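PDB 2G80: enolase-phosphatase E1 from Saccharomyces cerevisiae, which probably catalyses, with one magnesium ion, the enolization and then the dephosphorylation of 2,3-diketo-5-methylthiopentyl-1-phosphate to an acireductone in the methionine salvage pathway. Local coordinates for residues P54-K59 with Q107-V112; H115-G120 with K152-Y157. All blocks are in the same frame, centred on the assembly; numbering follows the deposited sequence.

Interaction 1 of 2, residues P54-K59 with Q107-V112; sequences PYFTNK and QLQGYV
Phe56 and Val112 mark the nearest backbone approach, 6.5 Å between their CA atoms, where the helical segments 54-59 and 107-112 cross almost perpendicularly (94°) with their axes 10.1 Å apart. Phe56 fills the crossing. Its CG is anti to the backbone N (chi1 172°); the ring itself meets the other helix, where Gln109 lays its aliphatic part over one face: CG of Gln109 stands 3.7 Å from the ring centroid of Phe56 and 7° off the normal, a CH-pi contact. The amide of Gln109 is turned nearly perpendicular to that ring, and its OE1 is bonded to Lys106 NZ. Around the edge of the same ring lie CG of Leu108 and CB of Val112, the latter 3.9 Å from Phe56 CD1. CG1 of Val112 also meets two other side chains, 3.7 Å from Tyr55 CE2 and 3.8 Å from Lys59 CB. No direct hydrogen bond joins the segments, but a water does: it donates to Val112 O at 2.6 Å and lies in the plane of the Tyr55 ring, 2.7 Å from Tyr55 OH. The contact is thus mostly apolar and buried, with one bridged carbonyl. It joins helices 46-65 and 103-118 within a helical region consistent with the cap of HAD-like hydrolases: Phe56 also packs on Ile92 and Val96 of helix 85-97, and Leu108 on Val73, Ile76 and Leu77 of helix 72-78.

Interaction 2 of 2, residues H115-G120 with K152-Y157; sequences HGYESG and KLLFGY
His115 O, at the C-terminal end of helix 103-118, accepts two bonds from Ser119, one from OG at 2.6 Å and one from the backbone N at 2.9 Å, which arrive from opposite faces of the carbonyl plane. Gly120 follows with positive phi and completes a Schellman motif. Across the contact itself no hydrogen bond forms; Tyr117 and Tyr157 carry it. Their rings are near parallel, 17° between planes, yet slid so far that the centroids are 5.7 Å apart and they barely overlap. CB of Tyr117 lies over one face of the Tyr157 ring instead, a CH-pi contact 3.9 Å from the centroid and displaced toward the rim. In return, CB of Tyr157 comes to 3.5 Å from Tyr117 CD1. CG of Tyr117 is anti to its carbonyl carbon (chi1 -75°). The ring runs past both leucines: CD2 lies 3.6 Å from Leu153 CG, Leu153 O stands over one face, and OH ends 4.0 Å from Leu154 CA. On the exposed side, the hydroxyl of Tyr157 meets the aliphatic CG of Glu118. Helix 103-118 is thereby packed against the end of helix 148-156, which follows strand 140-143 of the parallel sheet. Tyr117 also touches Phe47 and Leu52 of helix 46-65, while backbone bonds tie Gly116 to Ile122 and Tyr157 to Ala124 in the chain beyond the turn.

In the fold
Helix 103-118 serves both contacts, whose centres lie 12 Å apart: interaction 1 uses its middle and interaction 2 its C-terminal end. They meet directly, since Tyr55 OH is 3.1 Å from Gly116 CA, and Gly110 O is 4.0 Å from Leu153 CD2. Interaction 1 packs helices of the cap against one another, whereas interaction 2 joins that cap to the sheet-bearing core, a division consistent with the HAD-like superfamily. The magnesium ion is held by Asp37, Glu39 and Asp212. The side chain of Leu154 comes about 6 Å from that of Glu39 and about 11 Å from the ion; the side chain of Gln109 is about 10 Å from those of Glu39 and Ser145, a predicted substrate-binding residue.

Interaction 1 of 2, residues P54-K59 with Q107-V112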
# COMPACT_ATOMS: atom_id res chain seq x y z
N PRO A 54 -9.76 -10.46 5.35
CA PRO A 54 -10.99 -10.95 6.03
C PRO A 54 -12.23 -10.10 5.81
O PRO A 54 -13.31 -10.63 5.62
CB PRO A 54 -10.60 -10.96 7.51
CG PRO A 54 -9.14 -11.11 7.48
CD PRO A 54 -8.67 -10.30 6.33
N TYR A 55 -12.06 -8.78 5.82
CA TYR A 55 -13.15 -7.85 5.52
C TYR A 55 -13.73 -8.17 4.12
O TYR A 55 -14.96 -8.29 3.95
CB TYR A 55 -12.69 -6.35 5.64
CG TYR A 55 -13.81 -5.42 5.32
CD1 TYR A 55 -14.72 -5.03 6.31
CD2 TYR A 55 -14.06 -5.03 3.99
CE1 TYR A 55 -15.85 -4.19 5.98
CE2 TYR A 55 -15.17 -4.22 3.66
CZ TYR A 55 -16.05 -3.80 4.66
OH TYR A 55 -17.15 -3.00 4.33
N PHE A 56 -12.85 -8.28 3.14
CA PHE A 56 -13.23 -8.60 1.76
C PHE A 56 -13.86 -10.00 1.61
O PHE A 56 -14.93 -10.12 0.98
CB PHE A 56 -12.03 -8.42 0.82
CG PHE A 56 -12.27 -8.91 -0.56
CD1 PHE A 56 -13.01 -8.14 -1.44
CD2 PHE A 56 -11.77 -10.16 -0.98
CE1 PHE A 56 -13.25 -8.59 -2.73
CE2 PHE A 56 -12.01 -10.62 -2.27
CZ PHE A 56 -12.76 -9.82 -3.15
N THR A 57 -13.22 -11.03 2.17
CA THR A 57 -13.73 -12.41 2.08
C THR A 57 -15.08 -12.59 2.81
O THR A 57 -15.91 -13.38 2.35
CB THR A 57 -12.70 -13.50 2.51
OG1 THR A 57 -12.33 -13.32 3.88
CG2 THR A 57 -11.45 -13.45 1.64
N ASN A 58 -15.31 -11.86 3.91
CA ASN A 58 -16.63 -11.88 4.58
C ASN A 58 -17.72 -11.24 3.71
O ASN A 58 -18.87 -11.64 3.79
CB ASN A 58 -16.60 -11.18 5.95
CG ASN A 58 -15.65 -11.85 6.98
OD1 ASN A 58 -15.21 -13.01 6.82
ND2 ASN A 58 -15.29 -11.09 8.03
N LYS A 59 -17.37 -10.25 2.89
CA LYS A 59 -18.34 -9.59 1.96
C LYS A 59 -18.63 -10.35 0.63
O LYS A 59 -19.68 -10.15 0.05
CB LYS A 59 -17.87 -8.16 1.61
CG LYS A 59 -17.92 -7.13 2.73
CD LYS A 59 -19.35 -6.79 3.15
CE LYS A 59 -19.41 -5.65 4.16
NZ LYS A 59 -18.72 -5.97 5.43
N GLN A 107 -9.70 -5.02 -8.54
CA GLN A 107 -10.82 -4.12 -8.76
C GLN A 107 -11.98 -4.46 -7.83
O GLN A 107 -12.59 -3.57 -7.25
CB GLN A 107 -11.32 -4.18 -10.18
CG GLN A 107 -10.35 -3.58 -11.17
CD GLN A 107 -10.79 -3.84 -12.57
OE1 GLN A 107 -11.96 -3.66 -12.90
NE2 GLN A 107 -9.86 -4.29 -13.41
N LEU A 108 -12.29 -5.75 -7.72
CA LEU A 108 -13.38 -6.16 -6.82
C LEU A 108 -13.07 -5.76 -5.37
O LEU A 108 -13.96 -5.26 -4.68
CB LEU A 108 -13.67 -7.64 -6.93
CG LEU A 108 -14.90 -8.15 -6.19
CD1 LEU A 108 -16.17 -7.48 -6.72
CD2 LEU A 108 -14.94 -9.67 -6.32
N GLN A 109 -11.81 -5.99 -4.97
CA GLN A 109 -11.27 -5.55 -3.67
C GLN A 109 -11.37 -4.05 -3.46
O GLN A 109 -11.74 -3.61 -2.39
CB GLN A 109 -9.81 -5.98 -3.53
CG GLN A 109 -9.72 -7.46 -3.26
CD GLN A 109 -8.32 -8.00 -3.18
OE1 GLN A 109 -7.38 -7.47 -3.77
NE2 GLN A 109 -8.19 -9.13 -2.48
N GLY A 110 -11.02 -3.28 -4.50
CA GLY A 110 -11.11 -1.83 -4.49
C GLY A 110 -12.52 -1.37 -4.21
O GLY A 110 -12.73 -0.51 -3.36
N TYR A 111 -13.48 -1.95 -4.94
CA TYR A 111 -14.89 -1.64 -4.79
C TYR A 111 -15.39 -1.91 -3.35
O TYR A 111 -16.05 -1.06 -2.74
CB TYR A 111 -15.70 -2.46 -5.80
CG TYR A 111 -17.18 -2.27 -5.72
CD1 TYR A 111 -17.82 -1.25 -6.46
CD2 TYR A 111 -17.96 -3.08 -4.90
CE1 TYR A 111 -19.19 -1.06 -6.38
CE2 TYR A 111 -19.35 -2.89 -4.80
CZ TYR A 111 -19.96 -1.88 -5.54
OH TYR A 111 -21.32 -1.70 -5.47
N VAL A 112 -15.09 -3.09 -2.83
CA VAL A 112 -15.52 -3.50 -1.47
C VAL A 112 -14.82 -2.65 -0.37
O VAL A 112 -15.48 -2.19 0.58
CB VAL A 112 -15.28 -5.03 -1.26
CG1 VAL A 112 -15.57 -5.47 0.17
CG2 VAL A 112 -16.15 -5.85 -2.23
O HOH W 1 -17.67 -2.99 1.66

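Interaction 2 of 2, residues H115-G120 with K152-Y157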
# COMPACT_ATOMS: atom_id res chain seq x y z
N HIS A 115 -16.13 1.08 -0.07
CA HIS A 115 -17.34 1.14 0.73
C HIS A 115 -17.01 0.89 2.20
O HIS A 115 -17.61 1.53 3.04
CB HIS A 115 -18.43 0.15 0.22
CG HIS A 115 -19.66 0.11 1.08
ND1 HIS A 115 -20.62 1.11 1.04
CD2 HIS A 115 -20.08 -0.78 2.02
CE1 HIS A 115 -21.57 0.83 1.92
NE2 HIS A 115 -21.27 -0.31 2.52
N GLY A 116 -16.13 -0.06 2.48
CA GLY A 116 -15.64 -0.31 3.85
C GLY A 116 -15.03 0.94 4.50
O GLY A 116 -15.38 1.31 5.61
N TYR A 117 -14.13 1.59 3.77
CA TYR A 117 -13.54 2.85 4.24
C TYR A 117 -14.57 3.98 4.40
O TYR A 117 -14.65 4.61 5.47
CB TYR A 117 -12.46 3.30 3.29
CG TYR A 117 -11.14 2.54 3.37
CD1 TYR A 117 -10.35 2.59 4.51
CD2 TYR A 117 -10.63 1.86 2.25
CE1 TYR A 117 -9.11 1.93 4.57
CE2 TYR A 117 -9.38 1.21 2.28
CZ TYR A 117 -8.62 1.25 3.47
OH TYR A 117 -7.39 0.63 3.59
N GLU A 118 -15.38 4.20 3.35
CA GLU A 118 -16.42 5.28 3.34
C GLU A 118 -17.51 5.14 4.37
O GLU A 118 -18.02 6.15 4.86
CB GLU A 118 -17.06 5.39 1.97
CG GLU A 118 -16.16 5.97 0.92
CD GLU A 118 -16.66 5.77 -0.52
OE1 GLU A 118 -17.85 5.40 -0.71
OE2 GLU A 118 -15.85 5.98 -1.46
N SER A 119 -17.90 3.90 4.65
CA SER A 119 -18.85 3.59 5.71
C SER A 119 -18.26 3.58 7.14
O SER A 119 -19.02 3.40 8.10
CB SER A 119 -19.52 2.24 5.43
OG SER A 119 -18.59 1.18 5.39
N GLY A 120 -16.94 3.75 7.28
CA GLY A 120 -16.28 3.75 8.59
C GLY A 120 -16.03 2.37 9.14
O GLY A 120 -15.63 2.25 10.31
N LYS A 152 -4.21 5.63 -2.74
CA LYS A 152 -4.98 6.85 -2.52
C LYS A 152 -6.18 6.65 -1.58
O LYS A 152 -6.46 7.51 -0.73
CB LYS A 152 -5.48 7.42 -3.85
CG LYS A 152 -4.45 8.06 -4.71
CD LYS A 152 -5.09 8.56 -6.01
CE LYS A 152 -4.04 9.16 -6.99
NZ LYS A 152 -4.65 9.68 -8.26
N LEU A 153 -6.86 5.53 -1.76
CA LEU A 153 -7.95 5.10 -0.92
C LEU A 153 -7.47 4.86 0.52
O LEU A 153 -8.07 5.36 1.48
CB LEU A 153 -8.58 3.84 -1.53
CG LEU A 153 -9.91 3.36 -0.98
CD1 LEU A 153 -11.00 4.41 -1.26
CD2 LEU A 153 -10.20 1.98 -1.58
N LEU A 154 -6.35 4.14 0.68
CA LEU A 154 -5.73 3.93 2.03
C LEU A 154 -5.39 5.23 2.76
O LEU A 154 -5.72 5.40 3.94
CB LEU A 154 -4.46 3.07 1.92
CG LEU A 154 -3.77 2.58 3.20
CD1 LEU A 154 -3.06 1.22 2.99
CD2 LEU A 154 -2.81 3.59 3.87
N PHE A 155 -4.70 6.14 2.06
CA PHE A 155 -4.33 7.44 2.63
C PHE A 155 -5.47 8.43 2.77
O PHE A 155 -5.29 9.45 3.44
CB PHE A 155 -3.11 8.05 1.91
CG PHE A 155 -1.85 7.27 2.15
CD1 PHE A 155 -1.26 7.29 3.41
CD2 PHE A 155 -1.29 6.48 1.17
CE1 PHE A 155 -0.10 6.56 3.67
CE2 PHE A 155 -0.15 5.74 1.43
CZ PHE A 155 0.46 5.79 2.70
N GLY A 156 -6.63 8.16 2.15
CA GLY A 156 -7.80 8.99 2.36
C GLY A 156 -8.58 8.72 3.65
O GLY A 156 -9.42 9.54 4.04
N TYR A 157 -8.31 7.56 4.29
CA TYR A 157 -9.09 7.06 5.46
C TYR A 157 -8.20 6.44 6.53
O TYR A 157 -8.32 5.26 6.90
CB TYR A 157 -10.13 6.05 4.96
CG TYR A 157 -11.15 6.63 3.99
CD1 TYR A 157 -12.28 7.31 4.45
CD2 TYR A 157 -10.98 6.49 2.60
CE1 TYR A 157 -13.22 7.84 3.58
CE2 TYR A 157 -11.92 7.01 1.71
CZ TYR A 157 -13.04 7.68 2.22
OH TYR A 157 -13.98 8.23 1.41